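Local coordinates for tetracycline repressor protein class G (Acinetobacter baumannii, PDB 6RX9) that represses the tetracycline resistance gene by binding its operator DNA as a helix-turn-helix protein, and loses affinity for that DNA when tetracycline binds, at the interface of chains A and B. Residues are numbered along the deposited sequence; one frame, centred on the assembly and turned at random. Chains: chain A/B, Tetracycline repressor protein class G.

Contacts 1 and 2 belong to one two-fold symmetric dimer interface; as given they use opposite copies of helix 170-182, and their C-alpha centres lie about 39 Å apart. The chain B copy meets helix 127-155 of chain A in contact 1, while the chain A copy and the segment leading into it meet helix 110-122 of chain B in contact 2. Phe176 occurs in both, as B:Phe176 and A:Phe176. By symmetry each helix 170-182 is therefore gripped by two helices of the partner, 110-122 and 127-155, so it probably helps hold the two C-terminal regions of the repressor dimer together.

Contact 1: the interface of chains A and B. Residues chain A 128, 131-132, 135; chain B 175-176, 179.
Helix 170-182 of chain B lies against the start of the long helix 127-155 of chain A, and B:Leu179 contributes the largest hidden surface of the patch, 74 Å². Its CG stands anti to the carbonyl carbon (chi1 -75°), which sends the forked end toward the long helix, where the two methyls go to different neighbours. CD1 rests on A:Val131, 3.6 Å from the CG1 methyl. CD2 lies over one face of the indole of A:Trp132 at its NE1 rim, 3.3 Å from NE1, the two side chains running past each other in opposite directions. The same methyl also nears the backbone O and CG of A:Lys128, 4.0 Å from CG.

The other methyl of A:Val131, CG2, points at B:Leu175 tip to tip and comes 3.9 Å from its CD2. Thus CG1 packs on B:Leu179, while CG2 sits between B:Leu175 and B:Leu179.

Polar groups border this apolar centre. The indole N-H of A:Trp132 reaches water 1 with NE1 3.2 Å from the water oxygen, a bent approach (139° at the hydrogen), and the same water lies 2.7 Å from the backbone O of B:Leu179. The water thus joins the tryptophan to the main chain of the residue whose side chain it packs against.

A:Arg135 runs out extended from CG to NE and brings NH2 past the CE1 corner of the B:Phe176 ring and off its plane, 3.5 Å from CE1. The two planes are 14° apart but displaced, so the guanidinium does not stack on the ring face. Within chain A, the CG1 methyl of A:Val131 packs over the centre of one guanidinium face and probably limits its movement.

The site lies in the C-terminal, tetracycline-binding region of the repressor, where helix 170-182 reaches over to the partner subunit and packs against the flank of the first turns of its long helix 127-155.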
# COMPACT_ATOMS: atom_id res chain seq x y z
N LYS A 128 -10.66 20.27 -3.47
CA LYS A 128 -10.98 18.82 -3.41
C LYS A 128 -9.87 18.02 -4.09
O LYS A 128 -9.33 17.09 -3.46
CB LYS A 128 -12.29 18.50 -4.13
CG LYS A 128 -13.57 18.63 -3.31
CD LYS A 128 -14.75 17.98 -4.00
CE LYS A 128 -16.08 18.62 -3.67
NZ LYS A 128 -17.04 18.48 -4.78
N VAL A 131 -6.40 17.73 -2.54
CA VAL A 131 -6.36 16.71 -1.45
C VAL A 131 -6.32 15.31 -2.08
O VAL A 131 -5.52 14.48 -1.62
CB VAL A 131 -7.53 16.86 -0.46
CG1 VAL A 131 -7.56 15.71 0.54
CG2 VAL A 131 -7.48 18.19 0.28
N TRP A 132 -7.15 15.07 -3.10
CA TRP A 132 -7.22 13.76 -3.82
C TRP A 132 -5.86 13.43 -4.45
O TRP A 132 -5.47 12.25 -4.40
CB TRP A 132 -8.33 13.76 -4.88
CG TRP A 132 -9.72 13.74 -4.33
CD1 TRP A 132 -10.11 13.44 -3.05
CD2 TRP A 132 -10.93 14.00 -5.06
NE1 TRP A 132 -11.47 13.52 -2.94
CE2 TRP A 132 -12.00 13.85 -4.15
CE3 TRP A 132 -11.22 14.34 -6.39
CZ2 TRP A 132 -13.33 14.04 -4.53
CZ3 TRP A 132 -12.53 14.53 -6.76
CH2 TRP A 132 -13.57 14.38 -5.84
N ARG A 135 -3.16 12.63 -1.68
CA ARG A 135 -3.50 11.30 -1.11
C ARG A 135 -3.15 10.20 -2.13
O ARG A 135 -2.56 9.19 -1.71
CB ARG A 135 -4.96 11.27 -0.66
CG ARG A 135 -5.19 12.02 0.64
CD ARG A 135 -6.63 12.03 1.12
NE ARG A 135 -6.80 12.87 2.30
CZ ARG A 135 -7.96 13.16 2.89
NH1 ARG A 135 -9.09 12.68 2.40
NH2 ARG A 135 -7.98 13.94 3.95
N LEU B 175 -13.50 21.97 4.12
CA LEU B 175 -12.95 21.17 2.99
C LEU B 175 -13.07 19.67 3.31
O LEU B 175 -13.54 18.93 2.43
CB LEU B 175 -11.50 21.58 2.73
CG LEU B 175 -10.80 20.85 1.58
CD1 LEU B 175 -11.62 20.91 0.30
CD2 LEU B 175 -9.41 21.43 1.35
N PHE B 176 -12.66 19.25 4.51
CA PHE B 176 -12.68 17.83 4.97
C PHE B 176 -14.13 17.31 5.01
O PHE B 176 -14.34 16.14 4.66
CB PHE B 176 -12.02 17.67 6.35
CG PHE B 176 -10.51 17.67 6.36
CD1 PHE B 176 -9.78 17.18 5.29
CD2 PHE B 176 -9.82 18.12 7.47
CE1 PHE B 176 -8.39 17.18 5.32
CE2 PHE B 176 -8.44 18.12 7.51
CZ PHE B 176 -7.72 17.64 6.43
N LEU B 179 -15.30 16.72 1.43
CA LEU B 179 -14.62 15.50 0.90
C LEU B 179 -15.38 14.25 1.35
O LEU B 179 -15.58 13.35 0.51
CB LEU B 179 -13.16 15.48 1.38
CG LEU B 179 -12.23 16.46 0.66
CD1 LEU B 179 -10.94 16.67 1.45
CD2 LEU B 179 -11.91 15.98 -0.75
O HOH W 1 -13.97 12.25 -1.42

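Contact 2: the interface of chains A and B. Residues chain A 167-168, 172, 176; chain B 110, 113-114, 117.
B:Phe110, the first residue of helix 110-122, takes A:Pro168 against one face of its ring. The proline precedes helix 170-182 of chain A, and its CB lies over the ring centre, 3.9 Å from the centroid, in a CH-pi contact. Its CD reaches the far part of the ring, 3.8 Å from CE2, so the pyrrolidine spans the aromatic surface. B:Phe110 buries 86 Å² in this patch. A:Phe176 approaches the same phenyl group through its CE2 carbon, 4.0 Å from CE1 of B:Phe110, and comes to the CD1-CE1 rim of the ring, steeply inclined to it, while the proline covers a face.

The remaining contacts are aliphatic or aliphatic to aromatic. A:Leu172 forks over the chain B helix: CD1 settles on the backbone at B:Glu114, 3.7 Å from its N, and meets CB of that residue too, while CD2 faces B:Ile117 end to end. The glutamate adds mainly its backbone and CB here; with CG anti to the backbone N (chi1 176°) and the chain extended, its carboxylate is carried away from the leucine. Together these side chains fix helix 170-182 of one subunit across helix 110-122 of the other in the repressor dimer. The CD1 methyl of B:Ile117 fits between two chain A side chains, 3.7 Å from A:Leu172 CD2 and 3.8 Å from A:Phe176 CE1.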
# COMPACT_ATOMS: atom_id res chain seq x y z
N ALA A 167 7.44 -22.41 -16.34
CA ALA A 167 8.40 -21.70 -17.22
C ALA A 167 7.64 -20.76 -18.16
O ALA A 167 6.68 -21.17 -18.81
CB ALA A 167 9.21 -22.70 -18.01
N PRO A 168 8.04 -19.47 -18.25
CA PRO A 168 7.42 -18.54 -19.20
C PRO A 168 7.79 -18.87 -20.65
O PRO A 168 8.83 -19.46 -20.88
CB PRO A 168 7.96 -17.16 -18.78
CG PRO A 168 9.27 -17.46 -18.08
CD PRO A 168 9.09 -18.82 -17.44
N LEU A 172 7.91 -13.93 -23.30
CA LEU A 172 8.02 -13.23 -21.99
C LEU A 172 9.38 -13.46 -21.33
O LEU A 172 9.75 -12.63 -20.47
CB LEU A 172 6.89 -13.69 -21.06
CG LEU A 172 5.54 -12.99 -21.23
CD1 LEU A 172 4.63 -13.28 -20.05
CD2 LEU A 172 5.70 -11.48 -21.40
N PHE A 176 11.21 -10.40 -19.10
CA PHE A 176 11.09 -10.56 -17.62
C PHE A 176 12.49 -10.58 -16.98
O PHE A 176 12.63 -10.04 -15.87
CB PHE A 176 10.28 -11.81 -17.28
CG PHE A 176 8.79 -11.58 -17.18
CD1 PHE A 176 8.15 -10.61 -17.94
CD2 PHE A 176 8.01 -12.36 -16.33
CE1 PHE A 176 6.78 -10.40 -17.84
CE2 PHE A 176 6.64 -12.16 -16.23
CZ PHE A 176 6.03 -11.18 -16.99
N PHE B 110 1.78 -16.83 -15.93
CA PHE B 110 2.45 -16.35 -17.17
C PHE B 110 1.45 -16.30 -18.33
O PHE B 110 1.63 -15.44 -19.22
CB PHE B 110 3.67 -17.21 -17.50
CG PHE B 110 4.77 -17.18 -16.47
CD1 PHE B 110 5.32 -15.97 -16.05
CD2 PHE B 110 5.27 -18.35 -15.91
CE1 PHE B 110 6.33 -15.94 -15.10
CE2 PHE B 110 6.28 -18.31 -14.97
CZ PHE B 110 6.81 -17.11 -14.56
N ALA B 113 -0.50 -13.01 -17.66
CA ALA B 113 0.48 -11.92 -17.86
C ALA B 113 0.72 -11.69 -19.35
O ALA B 113 0.66 -10.52 -19.79
CB ALA B 113 1.77 -12.23 -17.14
N GLU B 114 0.96 -12.76 -20.12
CA GLU B 114 1.25 -12.68 -21.58
C GLU B 114 0.06 -12.04 -22.30
O GLU B 114 0.30 -11.14 -23.12
CB GLU B 114 1.58 -14.06 -22.16
CG GLU B 114 1.79 -14.02 -23.67
CD GLU B 114 2.62 -15.14 -24.27
OE1 GLU B 114 3.15 -15.97 -23.51
OE2 GLU B 114 2.74 -15.18 -25.51
N ILE B 117 -0.10 -8.29 -21.42
CA ILE B 117 1.08 -7.57 -21.98
C ILE B 117 0.92 -7.46 -23.51
O ILE B 117 1.13 -6.36 -24.04
CB ILE B 117 2.40 -8.24 -21.56
CG1 ILE B 117 2.66 -8.07 -20.06
CG2 ILE B 117 3.57 -7.71 -22.38
CD1 ILE B 117 3.63 -9.08 -19.48